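Local coordinates for acetone carboxylase alpha subunit (Xanthobacter autotrophicus Py2, PDB 5M45), which forms the alpha subunit of a bacterial acetone carboxylase, a manganese-containing protein of the hydantoinase B/oxoprolinase family, at residues Ser186-Asp197 and Arg393-Trp401. Residues are numbered along the deposited sequence; the frame is centred on the assembly and turned at random.
With ACT (acetate ion), chain N.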
loop_
_atom_site.group_PDB
_atom_site.type_symbol
_atom_site.label_atom_id
_atom_site.label_comp_id
_atom_site.label_asym_id
_atom_site.label_seq_id
_atom_site.Cartn_x
_atom_site.Cartn_y
_atom_site.Cartn_z
ATOM N N SER A 186 4.597 14.165 -4.410
ATOM C CA SER A 186 3.164 14.185 -4.061
ATOM C C SER A 186 2.273 13.977 -5.283
ATOM O O SER A 186 1.255 13.286 -5.195
ATOM C CB SER A 186 2.760 15.500 -3.393
ATOM O OG SER A 186 3.671 15.984 -2.413
ATOM N N MET A 187 2.662 14.579 -6.414
ATOM C CA MET A 187 1.886 14.592 -7.667
ATOM C C MET A 187 2.490 13.598 -8.667
ATOM O O MET A 187 2.871 13.931 -9.789
ATOM C CB MET A 187 1.909 16.006 -8.267
ATOM C CG MET A 187 1.641 17.153 -7.310
ATOM S SD MET A 187 0.167 16.965 -6.255
ATOM C CE MET A 187 0.195 18.571 -5.483
ATOM N N ALA A 188 2.604 12.354 -8.199
ATOM C CA ALA A 188 3.541 11.397 -8.751
ATOM C C ALA A 188 3.067 10.772 -10.078
ATOM O O ALA A 188 1.856 10.645 -10.327
ATOM C CB ALA A 188 3.757 10.300 -7.731
ATOM N N THR A 189 4.058 10.420 -10.898
ATOM C CA THR A 189 3.904 9.655 -12.119
ATOM C C THR A 189 4.685 8.340 -11.962
ATOM O O THR A 189 5.564 8.244 -11.097
ATOM C CB THR A 189 4.486 10.382 -13.329
ATOM O OG1 THR A 189 5.885 10.633 -13.101
ATOM C CG2 THR A 189 3.783 11.704 -13.557
ATOM N N GLY A 190 4.370 7.377 -12.823
ATOM C CA GLY A 190 5.016 6.059 -12.828
ATOM C C GLY A 190 4.021 4.949 -12.745
ATOM O O GLY A 190 3.984 4.084 -13.620
ATOM N N GLN A 191 3.215 4.954 -11.683
ATOM C CA GLN A 191 2.046 4.059 -11.581
ATOM C C GLN A 191 0.941 4.516 -12.571
ATOM O O GLN A 191 0.885 5.700 -12.935
ATOM C CB GLN A 191 1.490 4.043 -10.137
ATOM C CG GLN A 191 0.800 5.332 -9.673
ATOM C CD GLN A 191 1.711 6.410 -9.082
ATOM O OE1 GLN A 191 2.936 6.414 -9.242
ATOM N NE2 GLN A 191 1.092 7.347 -8.402
ATOM N N VAL A 192 0.087 3.570 -12.982
ATOM C CA VAL A 192 -1.081 3.825 -13.823
ATOM C C VAL A 192 -2.438 3.378 -13.270
ATOM O O VAL A 192 -3.466 3.520 -13.957
ATOM C CB VAL A 192 -0.907 3.269 -15.250
ATOM C CG1 VAL A 192 0.266 3.951 -15.911
ATOM C CG2 VAL A 192 -0.737 1.738 -15.266
ATOM N N GLN A 193 -2.410 2.876 -12.027
ATOM C CA GLN A 193 -3.548 2.308 -11.313
ATOM C C GLN A 193 -3.372 2.553 -9.795
ATOM O O GLN A 193 -2.300 2.926 -9.355
ATOM C CB GLN A 193 -3.568 0.771 -11.455
ATOM C CG GLN A 193 -3.775 0.241 -12.811
ATOM C CD GLN A 193 -3.879 -1.272 -12.812
ATOM O OE1 GLN A 193 -4.943 -1.812 -12.549
ATOM N NE2 GLN A 193 -2.776 -1.952 -13.083
ATOM N N ARG A 194 -4.417 2.242 -9.028
ATOM C CA ARG A 194 -4.413 2.289 -7.549
ATOM C C ARG A 194 -3.239 1.537 -6.947
ATOM O O ARG A 194 -2.705 1.921 -5.914
ATOM C CB ARG A 194 -5.729 1.678 -7.027
ATOM C CG ARG A 194 -5.996 1.742 -5.520
ATOM C CD ARG A 194 -7.329 1.101 -5.165
ATOM N NE ARG A 194 -7.732 1.340 -3.780
ATOM C CZ ARG A 194 -8.105 2.519 -3.266
ATOM N NH1 ARG A 194 -8.236 3.619 -4.036
ATOM N NH2 ARG A 194 -8.371 2.629 -1.946
ATOM N N PHE A 195 -2.895 0.435 -7.594
ATOM C CA PHE A 195 -1.778 -0.441 -7.191
ATOM C C PHE A 195 -0.434 0.272 -7.510
ATOM O O PHE A 195 -0.008 0.337 -8.680
ATOM C CB PHE A 195 -1.945 -1.805 -7.852
ATOM C CG PHE A 195 -3.364 -2.324 -7.818
ATOM C CD1 PHE A 195 -4.036 -2.477 -6.596
ATOM C CD2 PHE A 195 -4.041 -2.641 -8.985
ATOM C CE1 PHE A 195 -5.355 -2.912 -6.562
ATOM C CE2 PHE A 195 -5.374 -3.106 -8.928
ATOM C CZ PHE A 195 -6.031 -3.200 -7.723
ATOM N N GLY A 196 0.188 0.863 -6.482
ATOM C CA GLY A 196 1.350 1.766 -6.668
ATOM C C GLY A 196 1.061 3.270 -6.552
ATOM O O GLY A 196 1.978 4.079 -6.731
ATOM N N ASP A 197 -0.192 3.654 -6.256
ATOM C CA ASP A 197 -0.614 5.059 -6.207
ATOM C C ASP A 197 -0.417 5.664 -4.787
ATOM O O ASP A 197 -0.758 6.824 -4.565
ATOM C CB ASP A 197 -2.088 5.182 -6.643
ATOM C CG ASP A 197 -2.534 6.623 -6.936
ATOM O OD1 ASP A 197 -1.783 7.419 -7.611
ATOM O OD2 ASP A 197 -3.681 6.961 -6.540
ATOM N N ARG A 393 -12.856 0.694 -9.875
ATOM C CA ARG A 393 -12.156 0.750 -8.601
ATOM C C ARG A 393 -10.641 0.693 -8.720
ATOM O O ARG A 393 -9.985 0.754 -7.702
ATOM C CB ARG A 393 -12.651 -0.363 -7.653
ATOM C CG ARG A 393 -12.320 -1.788 -8.058
ATOM C CD ARG A 393 -12.965 -2.769 -7.075
ATOM N NE ARG A 393 -12.683 -4.170 -7.377
ATOM C CZ ARG A 393 -11.584 -4.839 -7.021
ATOM N NH1 ARG A 393 -11.459 -6.108 -7.357
ATOM N NH2 ARG A 393 -10.593 -4.270 -6.355
ATOM N N ARG A 394 -10.093 0.583 -9.943
ATOM C CA ARG A 394 -8.630 0.554 -10.155
ATOM C C ARG A 394 -7.973 1.893 -10.456
ATOM O O ARG A 394 -6.754 1.923 -10.576
ATOM C CB ARG A 394 -8.249 -0.425 -11.286
ATOM C CG ARG A 394 -8.586 -1.878 -10.960
ATOM C CD ARG A 394 -8.478 -2.784 -12.179
ATOM N NE ARG A 394 -9.451 -2.391 -13.163
ATOM C CZ ARG A 394 -9.503 -2.832 -14.412
ATOM N NH1 ARG A 394 -8.614 -3.714 -14.874
ATOM N NH2 ARG A 394 -10.436 -2.366 -15.217
ATOM N N VAL A 395 -8.746 2.975 -10.599
ATOM C CA VAL A 395 -8.186 4.233 -11.088
ATOM C C VAL A 395 -7.163 4.818 -10.077
ATOM O O VAL A 395 -7.315 4.631 -8.838
ATOM C CB VAL A 395 -9.251 5.287 -11.476
ATOM C CG1 VAL A 395 -10.119 4.756 -12.623
ATOM C CG2 VAL A 395 -10.109 5.709 -10.294
ATOM N N ALA A 396 -6.161 5.516 -10.623
ATOM C CA ALA A 396 -5.186 6.263 -9.816
ATOM C C ALA A 396 -5.517 7.777 -9.755
ATOM O O ALA A 396 -6.147 8.338 -10.681
ATOM C CB ALA A 396 -3.794 6.051 -10.376
ATOM N N PHE A 397 -5.073 8.406 -8.672
ATOM C CA PHE A 397 -5.453 9.768 -8.279
ATOM C C PHE A 397 -4.297 10.721 -7.876
ATOM O O PHE A 397 -4.585 11.882 -7.555
ATOM C CB PHE A 397 -6.361 9.702 -7.031
ATOM C CG PHE A 397 -7.616 8.879 -7.170
ATOM C CD1 PHE A 397 -8.792 9.464 -7.591
ATOM C CD2 PHE A 397 -7.632 7.537 -6.779
ATOM C CE1 PHE A 397 -9.982 8.704 -7.651
ATOM C CE2 PHE A 397 -8.811 6.790 -6.800
ATOM C CZ PHE A 397 -9.993 7.375 -7.241
ATOM N N SER A 398 -3.042 10.279 -7.837
ATOM C CA SER A 398 -1.980 11.109 -7.181
ATOM C C SER A 398 -1.927 12.562 -7.660
ATOM O O SER A 398 -1.554 13.435 -6.879
ATOM C CB SER A 398 -0.567 10.502 -7.333
ATOM O OG SER A 398 -0.372 9.398 -6.441
ATOM N N TYR A 399 -2.219 12.815 -8.940
ATOM C CA TYR A 399 -2.244 14.173 -9.481
ATOM C C TYR A 399 -3.599 14.523 -10.147
ATOM O O TYR A 399 -3.671 15.025 -11.278
ATOM C CB TYR A 399 -1.031 14.488 -10.373
ATOM C CG TYR A 399 -0.975 15.977 -10.701
ATOM C CD1 TYR A 399 -1.165 16.932 -9.731
ATOM C CD2 TYR A 399 -0.769 16.407 -12.005
ATOM C CE1 TYR A 399 -1.149 18.301 -10.037
ATOM C CE2 TYR A 399 -0.759 17.774 -12.336
ATOM C CZ TYR A 399 -0.968 18.708 -11.362
ATOM O OH TYR A 399 -0.986 20.061 -11.666
ATOM N N SER A 400 -4.651 14.233 -9.374
ATOM C CA SER A 400 -6.047 14.570 -9.682
ATOM C C SER A 400 -6.203 15.994 -10.247
ATOM O O SER A 400 -7.000 16.258 -11.166
ATOM C CB SER A 400 -6.853 14.506 -8.372
ATOM O OG SER A 400 -8.127 14.096 -8.740
ATOM N N TRP A 401 -5.463 16.904 -9.643
ATOM C CA TRP A 401 -5.503 18.326 -10.020
ATOM C C TRP A 401 -5.301 18.594 -11.495
ATOM O O TRP A 401 -5.856 19.557 -11.987
ATOM C CB TRP A 401 -4.427 19.143 -9.262
ATOM C CG TRP A 401 -4.485 19.104 -7.758
ATOM C CD1 TRP A 401 -3.531 18.604 -6.925
ATOM C CD2 TRP A 401 -5.515 19.655 -6.922
ATOM N NE1 TRP A 401 -3.878 18.841 -5.605
ATOM C CE2 TRP A 401 -5.104 19.454 -5.569
ATOM C CE3 TRP A 401 -6.738 20.296 -7.166
ATOM C CZ2 TRP A 401 -5.884 19.851 -4.494
ATOM C CZ3 TRP A 401 -7.498 20.705 -6.074
ATOM C CH2 TRP A 401 -7.067 20.490 -4.756
HETATM C C ACT N . -2.744 20.104 -2.699
HETATM O O ACT N . -2.471 19.044 -3.307
HETATM O OXT ACT N . -3.090 20.070 -1.498
HETATM C CH3 ACT N . -2.647 21.419 -3.424
HETATM O O HOH W 1 -5.980 4.774 -13.553
HETATM O O HOH W 2 -8.938 3.289 -7.108
#
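Ser398 and Phe397 give the Asp197 carboxylate three hydrogen bonds across the contact, and Gln191 of its own loop adds a fourth. Ser398 OG lies 2.7 Å from Asp197 OD1, above the carboxylate plane, whereas Ser398 N reaches the syn lone pair of that oxygen at a bent 138°. The anti lone pair of Asp197 OD1 takes Gln191 NE2 at 3.0 Å, almost in the amide plane. Phe397 N donates to Asp197 OD2 at 2.9 Å from the opposite face of the carboxylate. Four donors should fix the carboxylate's rotation and probably favour its ionised form. Asp197, CG anti to the backbone N (chi1 -167°), ends a type II turn whose first residue donates Arg194 N to Arg394 O (2.8 Å). Met187 CB lies 3.5 Å from Tyr399 CD1, and the bend at chi2 sets Met187 SD 4.9 Å from the Tyr399 ring centroid and at the edge of the Trp401 five-membered ring, two Met-aromatic contacts. Ser186 OG, hydrogen-bonded also to Ile177 O, pairs with His175 NE2, and Ser398 O with His150 ND1, both histidines being manganese ligands. With the Trp401 side chain about 4 Å from the ion (nearest atoms), both segments contribute second-shell residues to the His-Asp-His manganese site.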